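Local coordinates for protein cryptic loci regulator 2 (Schizosaccharomyces pombe 972h-, PDB 5IKJ) that is required for deacetylation at the mating-type region and centromere, acting upstream of histone deacetylases to promote transcriptional silencing, and for nucleosome positioning in heterochromatin, at residues C205-L208 / M213-V216; G60-Q65 / D185-L190; L53-I58 / F169-H174. All blocks are in the same frame, centred on the assembly; numbering follows the deposited sequence.

How the contacts relate
The three contacts lie on the same side of the chain's centre, around one zinc site of three cysteines and a histidine. Contacts 1 and 2 each supply a ligand, C206 and H189, and pack directly, with C206 CB 3.5 Å from H189 N; their centres are about 14 Å apart. Contact 3 supplies none: it reaches the site through H174, whose ring meets that of H189 edge-to-face, and the L171 side chain is about 11 Å from the zinc ion. Contacts 2 and 3 share helix 50-67 and are the closest pair, about 10 Å between centres, with F186 CD1 3.3 Å from L171 CD2. Contact 1 touches contact 3 where L208 CB lies 3.6 Å from H174 CE1.

Contact 1: residues C205-L208 / M213-V216; sequences CCVL and MTRV. With ZN (zinc ion), chain C.
Beside the zinc site of three cysteines and a histidine, where the cysteine-bearing loop runs into helix 207-210, T214 reaches back from the start of helix 214-237 and hydrogen-bonds the carbonyl of C205. The donor is T214 OG1, 2.8 Å from C205 O, and it approaches almost head-on to the carbonyl, with a C=O...OG1 angle of 168°. What puts it there is the first torsion of T214: OG1 lies anti to the backbone N (chi1 -179°), projecting from the helix at the loop. The same oxygen is hydrogen-bonded to K218 NZ one turn further on, so two partners hold the hydroxyl. V207 adds a light apolar flank, its CG2 lying 4.1 Å from T214 OG1 with the two side chains crossing at a slant. Replacing T214 by a valine would probably leave the C205 carbonyl without this donor and K218 without its hydroxyl partner, loosening the link between loop and long helix. Next in the chain from the gripped carbonyl comes C206, whose CB points away from 213-216. C206 also stands at the N-cap of helix 207-210, and its side chain caps a backbone N there. With H189, C204 and C209 it completes the zinc site, its SG bonding the zinc ion at 2.4 Å.

Contact 2: residues G60-Q65 / D185-L190; sequences GRLLAQ and DFLHHL. With ZN (zinc ion), chain C.
H189 ND1 binds the zinc ion at 2.1 Å, and the other ring nitrogen, NE2, is hydrogen-bonded to D21 OD2; with both nitrogens held, the imidazole is fixed in its rotation. The carboxylate of D21 is a second-shell partner that would probably polarise the ring and strengthen its donation to the metal. C204, C206 and C209 complete this site of three cysteines and one histidine. H189 leaves helix 183-195 on the zinc side, while L187 and L190 of the same helix reach across to L62 and L63 of helix 50-67. The contact is thus a helix-helix packing with the metal ligand on one of its two helices. The axes of segments 60-65 and 185-190 come within 10.4 Å of each other and cross at -48°. No hydrogen bond passes between the segments, and the grip is apolar, made chiefly by leucine side chains. L187 has the largest share, L63 close behind. L187 CD1 sits 3.4 Å from L62 CD1, tighter than usual for two carbons, and 3.6 Å from L62 CB, the two side chains crossing at about a right angle. The first torsion of L187, -100°, departs well from a staggered value, which may reflect some strain at this close fit. The other branch, CD2, lies 4.2 Å from the backbone N of L63. L190, about a turn after L187, meets L63, the residue following L62; these side chains also cross nearly at a right angle, with L63 CD2 3.9 Å from L190 CD2. L63 further touches Y191 and I194, and L190 rests on C59. Within its own helix, L190 also backs onto F186: its CB sits 3.6 Å above one face of that ring, offset to the rim.

Contact 3: residues L53-I58 / F169-H174; sequences LLYRQI and FWLYGH
The hydroxyl end of Y55 rests on L171, its OH 3.8 Å from L171 CB and 3.9 Å from L171 CD2, the two side chains slanting across one another. The oxygen meets carbon here, so the touch is one of van der Waals packing. Further back on the ring, CE2 comes to 4.5 Å from F169 O, a loose approach at an oblique angle. Y55 holds its CG anti to the backbone N (chi1 -166°), which carries the ring off helix 50-67 and across to the strand. F169 behaves differently: its CB points at the helix, but the ring turns aside. Between F169 and L171, W170 directs its CB away from the helix, as expected along a beta strand. That strand, 168-172, is an outermost member of a three-stranded antiparallel sheet, and helix 50-67 packs against it through Y55. L153 of the central strand 152-156 touches both Y55 and L171, while V183 and F186 of helix 183-195 also press on Y55, at the junction of the two helices and the sheet. The backbone of L171 is hydrogen-bonded with that of F180 in a loop, while Y172 pairs with Q152 of the central strand. On the helix, R56 next to Y55 is bonded through NE to L144 O and through NH1 to N52 OD1. Beyond the strand the chain turns at G173, whose backbone angles (phi 136°) would jam a CB against the carbonyl O of the residue before, and reaches H174, where ND1 is hydrogen-bonded to S176 OG.

Contact 1: residues C205-L208 / M213-V216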
# COMPACT_ATOMS: atom_id res chain seq x y z
N CYS A 205 6.98 17.06 6.61
CA CYS A 205 7.04 16.46 7.94
C CYS A 205 8.27 16.88 8.73
O CYS A 205 8.41 16.46 9.88
CB CYS A 205 7.02 14.93 7.83
SG CYS A 205 5.66 14.25 6.86
N CYS A 206 9.15 17.70 8.15
CA CYS A 206 10.41 18.00 8.81
C CYS A 206 10.19 18.87 10.04
O CYS A 206 9.14 19.50 10.21
CB CYS A 206 11.37 18.69 7.84
SG CYS A 206 11.34 20.49 7.90
N VAL A 207 11.20 18.91 10.90
CA VAL A 207 11.05 19.55 12.21
C VAL A 207 10.88 21.06 12.05
O VAL A 207 10.19 21.69 12.86
CB VAL A 207 12.26 19.23 13.11
CG1 VAL A 207 11.96 19.62 14.55
CG2 VAL A 207 12.63 17.75 13.04
N LEU A 208 11.50 21.65 11.03
CA LEU A 208 11.49 23.11 10.91
C LEU A 208 10.21 23.63 10.28
O LEU A 208 9.84 24.79 10.53
CB LEU A 208 12.71 23.57 10.11
CG LEU A 208 14.08 23.22 10.71
CD1 LEU A 208 15.20 23.76 9.84
CD2 LEU A 208 14.22 23.76 12.13
N MET A 213 4.29 19.06 15.49
CA MET A 213 3.50 18.11 14.72
C MET A 213 4.36 17.14 13.91
O MET A 213 3.82 16.38 13.10
CB MET A 213 2.55 18.85 13.78
CG MET A 213 1.45 19.63 14.47
SD MET A 213 0.32 18.59 15.42
CE MET A 213 0.91 18.89 17.09
N THR A 214 5.68 17.15 14.11
CA THR A 214 6.57 16.39 13.24
C THR A 214 6.39 14.89 13.41
O THR A 214 6.37 14.15 12.42
CB THR A 214 8.03 16.80 13.49
OG1 THR A 214 8.89 16.06 12.62
CG2 THR A 214 8.44 16.54 14.94
N ARG A 215 6.27 14.41 14.65
CA ARG A 215 6.07 12.98 14.87
C ARG A 215 4.75 12.52 14.27
O ARG A 215 4.68 11.48 13.60
CB ARG A 215 6.12 12.65 16.36
CG ARG A 215 7.53 12.52 16.93
CD ARG A 215 7.54 11.69 18.21
NE ARG A 215 8.06 12.43 19.35
CZ ARG A 215 9.32 12.81 19.49
NH1 ARG A 215 10.21 12.52 18.54
NH2 ARG A 215 9.71 13.48 20.56
N VAL A 216 3.68 13.28 14.51
CA VAL A 216 2.37 12.92 13.98
C VAL A 216 2.41 12.84 12.46
O VAL A 216 1.95 11.87 11.85
CB VAL A 216 1.31 13.92 14.47
CG1 VAL A 216 0.04 13.85 13.63
CG2 VAL A 216 0.99 13.66 15.94
ZN ZN C . 10.35 20.92 5.77

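Contact 2: residues G60-Q65 / D185-L190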
# COMPACT_ATOMS: atom_id res chain seq x y z
N GLY A 60 21.43 10.90 -0.66
CA GLY A 60 21.05 10.29 -1.92
C GLY A 60 20.54 8.87 -1.76
O GLY A 60 19.55 8.49 -2.38
N ARG A 61 21.22 8.07 -0.93
CA ARG A 61 20.78 6.69 -0.73
C ARG A 61 19.39 6.64 -0.11
O ARG A 61 18.51 5.93 -0.58
CB ARG A 61 21.77 5.93 0.15
CG ARG A 61 21.29 4.52 0.50
CD ARG A 61 22.31 3.72 1.30
NE ARG A 61 22.43 4.17 2.68
CZ ARG A 61 23.33 5.05 3.12
NH1 ARG A 61 23.34 5.39 4.40
NH2 ARG A 61 24.21 5.59 2.29
N LEU A 62 19.19 7.40 0.97
CA LEU A 62 17.93 7.34 1.70
C LEU A 62 16.81 8.03 0.94
O LEU A 62 15.66 7.57 0.96
CB LEU A 62 18.10 7.94 3.09
CG LEU A 62 19.10 7.18 3.97
CD1 LEU A 62 19.42 7.95 5.24
CD2 LEU A 62 18.57 5.80 4.31
N LEU A 63 17.12 9.13 0.26
CA LEU A 63 16.15 9.72 -0.66
C LEU A 63 15.74 8.71 -1.72
O LEU A 63 14.54 8.50 -1.97
CB LEU A 63 16.72 10.98 -1.30
CG LEU A 63 15.78 11.73 -2.25
CD1 LEU A 63 14.50 12.14 -1.53
CD2 LEU A 63 16.47 12.96 -2.85
N ALA A 64 16.72 8.07 -2.35
CA ALA A 64 16.41 7.09 -3.39
C ALA A 64 15.55 5.96 -2.85
O ALA A 64 14.58 5.54 -3.50
CB ALA A 64 17.71 6.53 -3.98
N GLN A 65 15.89 5.44 -1.66
CA GLN A 65 15.09 4.39 -1.06
C GLN A 65 13.71 4.88 -0.64
O GLN A 65 12.81 4.07 -0.43
CB GLN A 65 15.82 3.80 0.15
CG GLN A 65 17.11 3.08 -0.22
CD GLN A 65 17.96 2.74 0.99
OE1 GLN A 65 17.59 3.04 2.12
NE2 GLN A 65 19.11 2.11 0.75
N ASP A 185 17.22 14.90 10.11
CA ASP A 185 16.19 15.93 10.14
C ASP A 185 16.05 16.60 8.78
O ASP A 185 14.93 16.91 8.35
CB ASP A 185 16.51 16.96 11.23
CG ASP A 185 16.33 16.40 12.63
OD1 ASP A 185 15.64 15.37 12.78
OD2 ASP A 185 16.87 17.00 13.58
N PHE A 186 17.17 16.85 8.10
CA PHE A 186 17.11 17.45 6.77
C PHE A 186 16.39 16.55 5.78
O PHE A 186 15.72 17.04 4.87
CB PHE A 186 18.51 17.76 6.27
CG PHE A 186 18.57 18.09 4.80
CD1 PHE A 186 17.98 19.24 4.31
CD2 PHE A 186 19.21 17.24 3.91
CE1 PHE A 186 18.03 19.55 2.97
CE2 PHE A 186 19.26 17.54 2.56
CZ PHE A 186 18.67 18.70 2.09
N LEU A 187 16.52 15.23 5.93
CA LEU A 187 16.01 14.31 4.92
C LEU A 187 14.52 14.52 4.67
O LEU A 187 14.06 14.45 3.52
CB LEU A 187 16.27 12.86 5.34
CG LEU A 187 17.47 12.17 4.69
CD1 LEU A 187 17.57 10.75 5.23
CD2 LEU A 187 17.36 12.15 3.17
N HIS A 188 13.75 14.77 5.73
CA HIS A 188 12.31 14.96 5.55
C HIS A 188 12.02 16.20 4.71
O HIS A 188 11.12 16.19 3.86
CB HIS A 188 11.62 15.04 6.91
CG HIS A 188 11.65 13.75 7.67
ND1 HIS A 188 10.78 12.72 7.41
CD2 HIS A 188 12.46 13.32 8.67
CE1 HIS A 188 11.04 11.71 8.22
NE2 HIS A 188 12.05 12.05 9.00
N HIS A 189 12.77 17.28 4.94
CA HIS A 189 12.62 18.46 4.09
C HIS A 189 13.13 18.19 2.68
O HIS A 189 12.51 18.62 1.70
CB HIS A 189 13.37 19.65 4.70
CG HIS A 189 12.99 20.97 4.11
ND1 HIS A 189 11.80 21.60 4.41
CD2 HIS A 189 13.63 21.77 3.23
CE1 HIS A 189 11.73 22.74 3.74
NE2 HIS A 189 12.83 22.86 3.02
N LEU A 190 14.26 17.48 2.56
CA LEU A 190 14.74 17.10 1.24
C LEU A 190 13.69 16.31 0.47
O LEU A 190 13.46 16.56 -0.72
CB LEU A 190 16.02 16.26 1.37
CG LEU A 190 16.62 15.75 0.06
CD1 LEU A 190 17.04 16.90 -0.83
CD2 LEU A 190 17.79 14.81 0.32
ZN ZN C . 10.35 20.92 5.77

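Contact 3: residues L53-I58 / F169-H174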
# COMPACT_ATOMS: atom_id res chain seq x y z
N LEU A 53 30.75 15.02 1.10
CA LEU A 53 30.41 13.91 0.22
C LEU A 53 29.61 12.85 0.97
O LEU A 53 28.55 12.41 0.51
CB LEU A 53 31.68 13.31 -0.38
CG LEU A 53 31.54 11.95 -1.07
CD1 LEU A 53 30.53 11.99 -2.20
CD2 LEU A 53 32.89 11.48 -1.58
N LEU A 54 30.10 12.43 2.14
CA LEU A 54 29.39 11.42 2.92
C LEU A 54 27.98 11.89 3.26
O LEU A 54 27.03 11.11 3.20
CB LEU A 54 30.17 11.11 4.20
CG LEU A 54 29.51 10.12 5.16
CD1 LEU A 54 29.34 8.75 4.51
CD2 LEU A 54 30.31 10.00 6.45
N TYR A 55 27.84 13.17 3.62
CA TYR A 55 26.51 13.73 3.87
C TYR A 55 25.62 13.56 2.64
O TYR A 55 24.49 13.07 2.75
CB TYR A 55 26.65 15.21 4.23
CG TYR A 55 25.41 15.84 4.83
CD1 TYR A 55 24.37 16.27 4.02
CD2 TYR A 55 25.29 16.04 6.20
CE1 TYR A 55 23.23 16.85 4.56
CE2 TYR A 55 24.17 16.62 6.75
CZ TYR A 55 23.14 17.03 5.92
OH TYR A 55 22.02 17.61 6.46
N ARG A 56 26.12 13.96 1.47
CA ARG A 56 25.34 13.85 0.24
C ARG A 56 25.17 12.40 -0.21
O ARG A 56 24.23 12.11 -0.96
CB ARG A 56 25.99 14.68 -0.86
CG ARG A 56 26.03 16.18 -0.55
CD ARG A 56 26.64 17.00 -1.68
NE ARG A 56 27.12 16.17 -2.78
CZ ARG A 56 28.40 15.89 -3.04
NH1 ARG A 56 29.37 16.39 -2.29
NH2 ARG A 56 28.70 15.11 -4.07
N GLN A 57 26.06 11.50 0.21
CA GLN A 57 25.86 10.08 -0.10
C GLN A 57 24.72 9.49 0.72
O GLN A 57 23.93 8.69 0.21
CB GLN A 57 27.15 9.31 0.15
CG GLN A 57 28.25 9.55 -0.88
CD GLN A 57 29.50 8.75 -0.58
OE1 GLN A 57 30.01 8.78 0.54
NE2 GLN A 57 30.00 8.03 -1.57
N ILE A 58 24.63 9.88 1.99
CA ILE A 58 23.55 9.39 2.84
C ILE A 58 22.21 9.95 2.36
O ILE A 58 21.21 9.23 2.26
CB ILE A 58 23.82 9.76 4.31
CG1 ILE A 58 25.07 9.02 4.82
CG2 ILE A 58 22.62 9.42 5.19
CD1 ILE A 58 25.83 9.76 5.88
N PHE A 169 26.77 18.05 12.47
CA PHE A 169 26.84 18.59 11.12
C PHE A 169 25.55 19.35 10.83
O PHE A 169 24.49 18.74 10.65
CB PHE A 169 27.08 17.47 10.10
CG PHE A 169 28.34 16.70 10.35
CD1 PHE A 169 29.56 17.18 9.90
CD2 PHE A 169 28.31 15.49 11.03
CE1 PHE A 169 30.73 16.47 10.13
CE2 PHE A 169 29.47 14.78 11.26
CZ PHE A 169 30.68 15.27 10.81
N TRP A 170 25.65 20.68 10.79
CA TRP A 170 24.49 21.55 10.65
C TRP A 170 24.34 22.02 9.21
O TRP A 170 25.33 22.39 8.56
CB TRP A 170 24.60 22.76 11.58
CG TRP A 170 24.44 22.43 13.03
CD1 TRP A 170 24.48 21.19 13.61
CD2 TRP A 170 24.19 23.36 14.09
NE1 TRP A 170 24.27 21.29 14.96
CE2 TRP A 170 24.10 22.61 15.29
CE3 TRP A 170 24.05 24.74 14.15
CZ2 TRP A 170 23.86 23.21 16.52
CZ3 TRP A 170 23.81 25.34 15.38
CH2 TRP A 170 23.72 24.57 16.55
N LEU A 171 23.11 22.00 8.71
CA LEU A 171 22.79 22.48 7.37
C LEU A 171 21.87 23.69 7.49
O LEU A 171 20.72 23.56 7.92
CB LEU A 171 22.13 21.37 6.54
CG LEU A 171 21.92 21.69 5.06
CD1 LEU A 171 23.24 21.63 4.31
CD2 LEU A 171 20.91 20.75 4.44
N TYR A 172 22.38 24.86 7.11
CA TYR A 172 21.58 26.07 7.06
C TYR A 172 21.00 26.26 5.66
O TYR A 172 21.44 25.65 4.69
CB TYR A 172 22.42 27.29 7.45
CG TYR A 172 22.68 27.44 8.93
CD1 TYR A 172 23.72 26.76 9.55
CD2 TYR A 172 21.89 28.27 9.71
CE1 TYR A 172 23.96 26.90 10.91
CE2 TYR A 172 22.12 28.42 11.07
CZ TYR A 172 23.16 27.73 11.66
OH TYR A 172 23.40 27.88 13.01
N GLY A 173 20.00 27.14 5.58
CA GLY A 173 19.35 27.43 4.31
C GLY A 173 17.84 27.48 4.43
O GLY A 173 17.17 28.13 3.62
N HIS A 174 17.29 26.80 5.43
CA HIS A 174 15.84 26.74 5.57
C HIS A 174 15.29 28.14 5.82
O HIS A 174 15.88 28.93 6.56
CB HIS A 174 15.47 25.81 6.73
CG HIS A 174 14.01 25.48 6.79
ND1 HIS A 174 13.10 26.24 7.48
CD2 HIS A 174 13.31 24.46 6.23
CE1 HIS A 174 11.89 25.70 7.36
NE2 HIS A 174 12.00 24.62 6.60